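Local atomic coordinates of SYE1 (Shewanella oneidensis, PDB entry 4AWT), a protein that binds FMN and probably, as an Old Yellow Enzyme-type oxidoreductase, uses NAD(P)H to reduce carbon-carbon double bonds. Residues Q7-G12 and K17-M22; A89-G94 and G174-E179; D247-Y252 and V282-A287. The protein carries 1 engineered substitution. All blocks are in the same frame, centred on the assembly; numbering follows the deposited sequence. Where two conformers were deposited one is given.

Contact 1 (Q7-G12 and K17-M22); sequences QPITLG and KNRIVM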
loop_
_atom_site.group_PDB
_atom_site.type_symbol
_atom_site.label_atom_id
_atom_site.label_comp_id
_atom_site.label_asym_id
_atom_site.label_seq_id
_atom_site.Cartn_x
_atom_site.Cartn_y
_atom_site.Cartn_z
ATOM N N GLN A 7 -20.151 2.071 11.732
ATOM C CA GLN A 7 -20.634 0.712 11.825
ATOM C C GLN A 7 -19.465 -0.258 11.725
ATOM O O GLN A 7 -18.531 -0.040 10.958
ATOM C CB GLN A 7 -21.586 0.411 10.686
ATOM C CG GLN A 7 -22.913 1.189 10.839
ATOM C CD GLN A 7 -23.784 0.582 11.902
ATOM O OE1 GLN A 7 -24.186 1.303 12.907
ATOM N NE2 GLN A 7 -24.105 -0.618 11.804
ATOM N N PRO A 8 -19.493 -1.353 12.476
ATOM C CA PRO A 8 -18.460 -2.382 12.348
ATOM C C PRO A 8 -18.563 -3.096 10.996
ATOM O O PRO A 8 -19.507 -2.877 10.210
ATOM C CB PRO A 8 -18.760 -3.314 13.500
ATOM C CG PRO A 8 -20.245 -3.207 13.664
ATOM C CD PRO A 8 -20.532 -1.727 13.458
ATOM N N ILE A 9 -17.584 -3.937 10.723
ATOM C CA ILE A 9 -17.565 -4.719 9.495
ATOM C C ILE A 9 -16.732 -5.970 9.722
ATOM O O ILE A 9 -15.708 -5.939 10.400
ATOM C CB ILE A 9 -17.013 -3.888 8.313
ATOM C CG1 ILE A 9 -17.192 -4.668 7.009
ATOM C CG2 ILE A 9 -15.610 -3.413 8.535
ATOM C CD1 ILE A 9 -16.888 -3.780 5.771
ATOM N N THR A 10 -17.151 -7.068 9.102
ATOM C CA THR A 10 -16.379 -8.293 9.104
ATOM C C THR A 10 -15.315 -8.259 7.999
ATOM O O THR A 10 -15.642 -7.906 6.850
ATOM C CB THR A 10 -17.293 -9.503 8.881
ATOM O OG1 THR A 10 -18.190 -9.543 9.998
ATOM C CG2 THR A 10 -16.493 -10.792 8.795
ATOM N N LEU A 11 -14.115 -8.628 8.326
ATOM C CA LEU A 11 -13.019 -8.744 7.345
ATOM C C LEU A 11 -12.428 -10.148 7.504
ATOM O O LEU A 11 -11.563 -10.367 8.345
ATOM C CB LEU A 11 -11.982 -7.677 7.546
ATOM C CG LEU A 11 -10.930 -7.628 6.442
ATOM C CD1 LEU A 11 -11.514 -7.092 5.156
ATOM C CD2 LEU A 11 -9.736 -6.794 6.873
ATOM N N GLY A 12 -12.925 -11.086 6.727
ATOM C CA GLY A 12 -12.462 -12.452 6.883
ATOM C C GLY A 12 -12.877 -13.021 8.227
ATOM O O GLY A 12 -14.061 -13.042 8.551
ATOM N N LYS A 17 -13.962 -2.622 14.168
ATOM C CA LYS A 17 -14.721 -1.715 14.965
ATOM C C LYS A 17 -15.518 -0.675 14.182
ATOM O O LYS A 17 -16.565 -0.234 14.634
ATOM C CB LYS A 17 -13.745 -0.964 15.895
ATOM C CG LYS A 17 -13.305 -1.952 16.984
ATOM C CD LYS A 17 -12.843 -1.365 18.250
ATOM C CE LYS A 17 -12.277 -2.443 19.193
ATOM N NZ LYS A 17 -11.420 -1.802 20.216
ATOM N N ASN A 18 -14.997 -0.258 13.037
ATOM C CA ASN A 18 -15.595 0.778 12.240
ATOM C C ASN A 18 -15.073 0.620 10.805
ATOM O O ASN A 18 -14.307 -0.305 10.520
ATOM C CB ASN A 18 -15.361 2.165 12.830
ATOM C CG ASN A 18 -13.880 2.493 12.918
ATOM O OD1 ASN A 18 -13.169 2.383 11.922
ATOM N ND2 ASN A 18 -13.433 2.922 14.078
ATOM N N ARG A 19 -15.511 1.526 9.926
ATOM C CA ARG A 19 -15.230 1.488 8.508
ATOM C C ARG A 19 -14.031 2.331 8.114
ATOM O O ARG A 19 -13.810 2.551 6.909
ATOM C CB ARG A 19 -16.436 1.950 7.676
ATOM C CG ARG A 19 -17.713 1.222 7.965
ATOM C CD ARG A 19 -17.612 -0.265 7.847
ATOM N NE ARG A 19 -18.922 -0.927 7.955
ATOM C CZ ARG A 19 -19.752 -1.103 6.964
ATOM N NH1 ARG A 19 -19.495 -0.656 5.753
ATOM N NH2 ARG A 19 -20.910 -1.723 7.175
ATOM N N ILE A 20 -13.285 2.835 9.091
ATOM C CA ILE A 20 -12.169 3.740 8.840
ATOM C C ILE A 20 -10.872 2.930 8.735
ATOM O O ILE A 20 -10.555 2.126 9.610
ATOM C CB ILE A 20 -12.075 4.785 9.963
ATOM C CG1 ILE A 20 -13.339 5.635 9.964
ATOM C CG2 ILE A 20 -10.802 5.598 9.844
ATOM C CD1 ILE A 20 -13.515 6.445 11.232
ATOM N N VAL A 21 -10.107 3.232 7.683
ATOM C CA VAL A 21 -8.817 2.623 7.462
ATOM C C VAL A 21 -7.718 3.679 7.584
ATOM O O VAL A 21 -7.818 4.779 7.058
ATOM C CB VAL A 21 -8.779 1.959 6.066
ATOM C CG1 VAL A 21 -7.422 1.357 5.774
ATOM C CG2 VAL A 21 -9.887 0.925 5.968
ATOM N N MET A 22 -6.627 3.295 8.265
ATOM C CA MET A 22 -5.371 4.004 8.143
ATOM C C MET A 22 -4.633 3.339 6.990
ATOM O O MET A 22 -4.201 2.184 7.122
ATOM C CB MET A 22 -4.545 3.921 9.428
ATOM C CG MET A 22 -3.212 4.623 9.297
ATOM S SD MET A 22 -2.274 4.448 10.820
ATOM C CE MET A 22 -0.714 5.160 10.313
HETATM O O HOH W 1 -21.933 -3.593 9.138
#
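The guanidinium of R19 carries the methyl CD1 of I9 over one face, 3.9 Å above its plane and shifted toward the rim, while the carbonyl oxygens of Q7 and P8 sit at its edge. This is where the N-terminal β-hairpin, strands 9-11 and 14-16, runs into strand 20-22, the first strand of the TIM barrel. R19 NE serves both carbonyls: its bond to P8 O measures 3.0 Å with 150° at the hydrogen, and a weak second one of 3.2 Å goes to Q7 O. P8 O is approached from above the carbonyl plane. Water 1 gives P8 O a further partner and accepts from R19 NH2, closing a small ring of bonds at the surface. The other nitrogen, NH1, is taken by the carbonyl of D317, just ahead of the last barrel strand, so one arginine bridges the hairpin and the seam where the barrel closes. I9 crosses the arginine chain at about a right angle, its CB 3.5 Å from R19 NE, and with CG1 anti to the backbone N (chi1 -172°) it carries CD1 out over the guanidinium. An alanine in place of I9 would keep CB but lose the CG1-CD1 branch, which would probably open a gap beside the guanidinium and leave it less firmly fixed. One residue earlier, N18 makes an Asx turn, OD1 accepting from I20 N at 2.9 Å as the chain enters the barrel strand. The CA-H of N18 is directed at Q7 O, carbon to oxygen 3.3 Å.

Contact 2 (A89-G94 and G174-E179); sequences AVHAKG and GFDGIE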
loop_
_atom_site.group_PDB
_atom_site.type_symbol
_atom_site.label_atom_id
_atom_site.label_comp_id
_atom_site.label_asym_id
_atom_site.label_seq_id
_atom_site.Cartn_x
_atom_site.Cartn_y
_atom_site.Cartn_z
ATOM N N ALA A 89 1.870 -3.937 19.836
ATOM C CA ALA A 89 1.358 -2.675 20.353
ATOM C C ALA A 89 -0.033 -2.377 19.817
ATOM O O ALA A 89 -0.941 -1.958 20.543
ATOM C CB ALA A 89 2.329 -1.563 20.012
ATOM N N VAL A 90 -0.222 -2.574 18.524
ATOM C CA VAL A 90 -1.499 -2.337 17.888
ATOM C C VAL A 90 -2.587 -3.291 18.415
ATOM O O VAL A 90 -3.712 -2.878 18.718
ATOM C CB VAL A 90 -1.355 -2.423 16.365
ATOM C CG1 VAL A 90 -2.703 -2.438 15.672
ATOM C CG2 VAL A 90 -0.505 -1.259 15.872
ATOM N N HIS A 91 -2.241 -4.558 18.544
ATOM C CA HIS A 91 -3.216 -5.519 19.043
ATOM C C HIS A 91 -3.569 -5.234 20.507
ATOM O O HIS A 91 -4.733 -5.513 20.883
ATOM C CB HIS A 91 -2.654 -6.926 18.914
ATOM C CG HIS A 91 -2.704 -7.383 17.487
ATOM N ND1 HIS A 91 -1.773 -8.229 16.921
ATOM C CD2 HIS A 91 -3.549 -7.104 16.509
ATOM C CE1 HIS A 91 -2.100 -8.443 15.665
ATOM N NE2 HIS A 91 -3.171 -7.797 15.365
ATOM N N ALA A 92 -2.665 -4.697 21.277
ATOM C CA ALA A 92 -2.993 -4.336 22.666
ATOM C C ALA A 92 -4.068 -3.251 22.727
ATOM O O ALA A 92 -4.771 -3.148 23.714
ATOM C CB ALA A 92 -1.746 -3.892 23.390
ATOM N N LYS A 93 -4.212 -2.476 21.655
ATOM C CA LYS A 93 -5.256 -1.489 21.534
ATOM C C LYS A 93 -6.540 -2.006 20.951
ATOM O O LYS A 93 -7.593 -1.335 20.912
ATOM C CB LYS A 93 -4.903 -0.315 20.634
ATOM C CG LYS A 93 -3.616 0.319 21.085
ATOM C CD LYS A 93 -3.568 0.776 22.555
ATOM C CE LYS A 93 -2.286 1.622 22.695
ATOM N NZ LYS A 93 -2.206 2.063 24.117
ATOM N N GLY A 94 -6.632 -3.241 20.531
ATOM C CA GLY A 94 -7.878 -3.663 19.867
ATOM C C GLY A 94 -7.904 -3.118 18.445
ATOM O O GLY A 94 -8.550 -2.138 18.212
ATOM N N GLY A 174 3.123 -11.378 13.354
ATOM C CA GLY A 174 1.855 -11.145 14.023
ATOM C C GLY A 174 0.883 -10.265 13.293
ATOM O O GLY A 174 -0.112 -9.856 13.872
ATOM N N PHE A 175 1.128 -9.964 12.021
ATOM C CA PHE A 175 0.101 -9.274 11.254
ATOM C C PHE A 175 -1.121 -10.147 11.078
ATOM O O PHE A 175 -1.040 -11.376 11.028
ATOM C CB PHE A 175 0.632 -8.849 9.874
ATOM C CG PHE A 175 1.630 -7.717 9.918
ATOM C CD1 PHE A 175 1.175 -6.405 9.948
ATOM C CD2 PHE A 175 2.980 -7.933 9.895
ATOM C CE1 PHE A 175 2.068 -5.339 9.943
ATOM C CE2 PHE A 175 3.881 -6.863 9.867
ATOM C CZ PHE A 175 3.413 -5.572 9.882
ATOM N N ASP A 176 -2.277 -9.500 10.925
ATOM C CA ASP A 176 -3.508 -10.189 10.644
ATOM C C ASP A 176 -3.687 -10.565 9.191
ATOM O O ASP A 176 -4.541 -11.391 8.865
ATOM C CB ASP A 176 -4.680 -9.307 11.120
ATOM C CG ASP A 176 -4.584 -9.047 12.606
ATOM O OD1 ASP A 176 -4.696 -10.018 13.361
ATOM O OD2 ASP A 176 -4.364 -7.876 12.983
ATOM N N GLY A 177 -2.922 -9.981 8.327
ATOM C CA GLY A 177 -3.006 -10.207 6.891
ATOM C C GLY A 177 -1.965 -9.386 6.193
ATOM O O GLY A 177 -1.150 -8.691 6.831
ATOM N N ILE A 178 -1.983 -9.462 4.858
ATOM C CA ILE A 178 -1.117 -8.662 4.029
ATOM C C ILE A 178 -1.950 -7.929 2.982
ATOM O O ILE A 178 -2.998 -8.412 2.573
ATOM C CB ILE A 178 0.015 -9.480 3.372
ATOM C CG1 ILE A 178 -0.468 -10.479 2.326
ATOM C CG2 ILE A 178 0.829 -10.149 4.458
ATOM C CD1 ILE A 178 -0.646 -9.965 0.917
ATOM N N GLU A 179 -1.420 -6.801 2.537
ATOM C CA GLU A 179 -1.932 -6.080 1.390
ATOM C C GLU A 179 -0.862 -6.109 0.334
ATOM O O GLU A 179 0.279 -5.663 0.543
ATOM C CB GLU A 179 -2.264 -4.626 1.728
ATOM C CG GLU A 179 -2.875 -3.892 0.544
ATOM C CD GLU A 179 -3.189 -2.438 0.842
ATOM O OE1 GLU A 179 -4.277 -2.208 1.466
ATOM O OE2 GLU A 179 -2.396 -1.559 0.477
#
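A histidine-carboxylate pair, H91 with D176, joins the last turn of helix 77-92 to the short loop that leads into barrel strand 177-181. The donor is NE2 of H91, which reaches D176 OD2 at 2.7 Å in an almost straight bond, 176° at the hydrogen. The oxygen lies in the plane of the imidazole and is met on its syn side, although the ring and the carboxylate are turned 64° against each other. The two side chains come at each other from opposite directions, and in H91 CG stands anti to the carbonyl carbon, beside the backbone N (chi1 -76°), which sends the ring off the helix toward the loop. A second oxygen lies near the ring plane: G174 O stands 3.0 Å from H91 CE1, against the C-H edge next to the bonded nitrogen. Carboxylate and carbonyl together would probably make a positive charge on the imidazole more comfortable. G174 itself closes helix 153-172 in a Schellman motif; at its backbone angles a CB would jam against the preceding carbonyl. D176 OD2 is gripped twice, since it also accepts from the backbone N of I97 in strand 96-102, so the carboxylate that holds H91 is itself positioned by the neighbouring barrel strand. Further along, E179 OE2 bonds to Q100, an FMN-binding residue, which puts the far end of this segment at the cofactor side. The H91-D176 pair belongs instead to the opposite rim of the (β/α)8 barrel, where helices end and the chain turns back into the N-terminal ends of the parallel strands.

Contact 3 (D247-Y252 and V282-A287); sequences DPILTY and VSFKRA
F284 lays one face of its ring against I249, whose CG1 stands 4.3 Å above the ring plane, displaced toward the rim. The closest touch comes from the other branch: I249 CG2 meets F284 CD1 at 3.9 Å. The two side chains slide past one another in opposite directions, and the ring pushes on to the backbone of its neighbour, F284 CE1 lying 4.0 Å from I249 CA. At the ring edge, near its plane, Y252 CB sits 4.1 Å from F284 CZ, one helical turn along from the carbonyl of P248. In F284 CG is anti to the backbone N (chi1 176°), which sends the ring toward helix 248-261. These are the opening turns of helices 248-261 and 282-291, neighbours on the outside of the TIM barrel that follow strands 230-234 and 266-270. They run nearly parallel, 15° apart with axes 10.9 Å from each other at closest, and the ring of F284 spans much of that distance. The side-chain contacts are apolar, with the carbonyl oxygens of P248 and I249 also near the ring. The polar end of Y252 turns elsewhere, its OH bonded to D193 OD1, and its side chain packs on P236 and on N189 and I192 of helix 187-192. That side chain comes within about 9 Å of that of the FMN-binding R233. Next to it, T251 OG1 bonds to D245 and to R210, a residue of the ethyl hydrogen carbonate pocket.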
loop_
_atom_site.group_PDB
_atom_site.type_symbol
_atom_site.label_atom_id
_atom_site.label_comp_id
_atom_site.label_asym_id
_atom_site.label_seq_id
_atom_site.Cartn_x
_atom_site.Cartn_y
_atom_site.Cartn_z
ATOM N N ASP A 247 -6.740 1.571 -21.589
ATOM C CA ASP A 247 -8.156 1.281 -21.430
ATOM C C ASP A 247 -8.387 0.853 -19.973
ATOM O O ASP A 247 -8.687 -0.294 -19.699
ATOM C CB ASP A 247 -8.612 0.227 -22.433
ATOM C CG ASP A 247 -10.097 0.013 -22.563
ATOM O OD1 ASP A 247 -10.859 0.622 -21.747
ATOM O OD2 ASP A 247 -10.509 -0.777 -23.452
ATOM N N PRO A 248 -8.253 1.803 -19.071
ATOM C CA PRO A 248 -8.240 1.383 -17.654
ATOM C C PRO A 248 -9.561 0.869 -17.178
ATOM O O PRO A 248 -9.564 0.029 -16.263
ATOM C CB PRO A 248 -7.764 2.663 -16.925
ATOM C CG PRO A 248 -8.066 3.761 -17.886
ATOM C CD PRO A 248 -7.906 3.190 -19.234
ATOM N N ILE A 249 -10.696 1.297 -17.722
ATOM C CA ILE A 249 -11.946 0.687 -17.266
ATOM C C ILE A 249 -11.967 -0.783 -17.559
ATOM O O ILE A 249 -12.386 -1.586 -16.703
ATOM C CB ILE A 249 -13.170 1.432 -17.838
ATOM C CG1 ILE A 249 -13.064 2.909 -17.443
ATOM C CG2 ILE A 249 -14.474 0.836 -17.355
ATOM C CD1 ILE A 249 -14.329 3.699 -17.606
ATOM N N LEU A 250 -11.532 -1.190 -18.766
ATOM C CA LEU A 250 -11.501 -2.606 -19.096
ATOM C C LEU A 250 -10.460 -3.310 -18.218
ATOM O O LEU A 250 -10.726 -4.337 -17.628
ATOM C CB LEU A 250 -11.210 -2.788 -20.584
ATOM C CG LEU A 250 -11.078 -4.225 -21.027
ATOM C CD1 LEU A 250 -12.301 -5.080 -20.792
ATOM C CD2 LEU A 250 -10.697 -4.233 -22.499
ATOM N N THR A 251 -9.249 -2.750 -18.197
ATOM C CA THR A 251 -8.146 -3.434 -17.504
ATOM C C THR A 251 -8.498 -3.674 -16.039
ATOM O O THR A 251 -8.281 -4.745 -15.508
ATOM C CB THR A 251 -6.882 -2.616 -17.594
ATOM O OG1 THR A 251 -6.507 -2.528 -18.966
ATOM C CG2 THR A 251 -5.733 -3.194 -16.773
ATOM N N TYR A 252 -9.014 -2.629 -15.384
ATOM C CA TYR A 252 -9.215 -2.679 -13.937
ATOM C C TYR A 252 -10.509 -3.342 -13.550
ATOM O O TYR A 252 -10.570 -3.957 -12.475
ATOM C CB TYR A 252 -8.984 -1.305 -13.292
ATOM C CG TYR A 252 -7.514 -1.012 -13.250
ATOM C CD1 TYR A 252 -6.820 -0.423 -14.284
ATOM C CD2 TYR A 252 -6.764 -1.415 -12.138
ATOM C CE1 TYR A 252 -5.461 -0.223 -14.222
ATOM C CE2 TYR A 252 -5.418 -1.218 -12.069
ATOM C CZ TYR A 252 -4.749 -0.615 -13.120
ATOM O OH TYR A 252 -3.389 -0.437 -12.982
ATOM N N VAL A 282 -18.577 7.553 -11.039
ATOM C CA VAL A 282 -19.396 6.671 -10.239
ATOM C C VAL A 282 -19.767 5.426 -11.003
ATOM O O VAL A 282 -19.797 4.351 -10.413
ATOM C CB VAL A 282 -20.633 7.441 -9.708
ATOM C CG1 VAL A 282 -21.595 6.479 -9.062
ATOM C CG2 VAL A 282 -20.250 8.510 -8.710
ATOM N N SER A 283 -20.043 5.511 -12.292
ATOM C CA SER A 283 -20.391 4.331 -13.092
ATOM C C SER A 283 -19.268 3.298 -13.033
ATOM O O SER A 283 -19.536 2.088 -12.980
ATOM C CB SER A 283 -20.686 4.707 -14.537
ATOM O OG SER A 283 -19.601 5.424 -15.101
ATOM N N PHE A 284 -18.056 3.766 -13.063
ATOM C CA PHE A 284 -16.882 2.877 -12.982
ATOM C C PHE A 284 -16.779 2.274 -11.581
ATOM O O PHE A 284 -16.573 1.067 -11.423
ATOM C CB PHE A 284 -15.641 3.630 -13.349
ATOM C CG PHE A 284 -14.344 2.864 -13.226
ATOM C CD1 PHE A 284 -14.191 1.537 -13.558
ATOM C CD2 PHE A 284 -13.244 3.507 -12.762
ATOM C CE1 PHE A 284 -12.982 0.901 -13.435
ATOM C CE2 PHE A 284 -12.013 2.893 -12.643
ATOM C CZ PHE A 284 -11.891 1.536 -12.986
ATOM N N LYS A 285 -16.956 3.098 -10.536
ATOM C CA LYS A 285 -16.984 2.560 -9.193
ATOM C C LYS A 285 -18.053 1.502 -9.054
ATOM O O LYS A 285 -17.840 0.464 -8.409
ATOM C CB LYS A 285 -17.193 3.689 -8.172
ATOM C CG LYS A 285 -16.062 4.658 -8.110
ATOM C CD LYS A 285 -16.281 5.727 -7.015
ATOM C CE LYS A 285 -15.100 6.618 -6.873
ATOM N NZ LYS A 285 -15.278 7.574 -5.781
ATOM N N ARG A 286 -19.230 1.700 -9.630
ATOM C CA ARG A 286 -20.274 0.709 -9.511
ATOM C C ARG A 286 -19.899 -0.567 -10.265
ATOM O O ARG A 286 -20.214 -1.667 -9.793
ATOM C CB ARG A 286 -21.631 1.237 -9.930
ATOM C CG ARG A 286 -22.137 2.336 -9.002
ATOM C CD ARG A 286 -23.598 2.590 -9.212
ATOM N NE ARG A 286 -24.079 3.715 -8.474
ATOM C CZ ARG A 286 -24.401 3.757 -7.216
ATOM N NH1 ARG A 286 -24.345 2.663 -6.454
ATOM N NH2 ARG A 286 -24.805 4.899 -6.666
ATOM N N ALA A 287 -19.234 -0.454 -11.388
ATOM C CA ALA A 287 -18.749 -1.639 -12.099
ATOM C C ALA A 287 -17.751 -2.410 -11.241
ATOM O O ALA A 287 -17.812 -3.642 -11.159
ATOM C CB ALA A 287 -18.167 -1.269 -13.451
#

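Overall arrangement
From the N terminus, contact 1 closes the shortest loop, four residues that include strand 14-16, the hairpin partner of strand 9-11, and ties the N-terminal arm to barrel strand 20-22. Contact 2 then spans 79 intervening residues, holding the end of helix 77-92 to the entrance of strand 177-181. Contact 3, with 29 between its segments, packs two successive outer helices together. All three follow in series, so none nests within or crosses another. Contacts 1 and 2 are neighbours, centres 13 Å apart, and touch where, in the conformers given, K17 NZ packs near G94 O. Contact 3 stands apart, its centre 24 Å from that of contact 1 and 32 Å from that of contact 2.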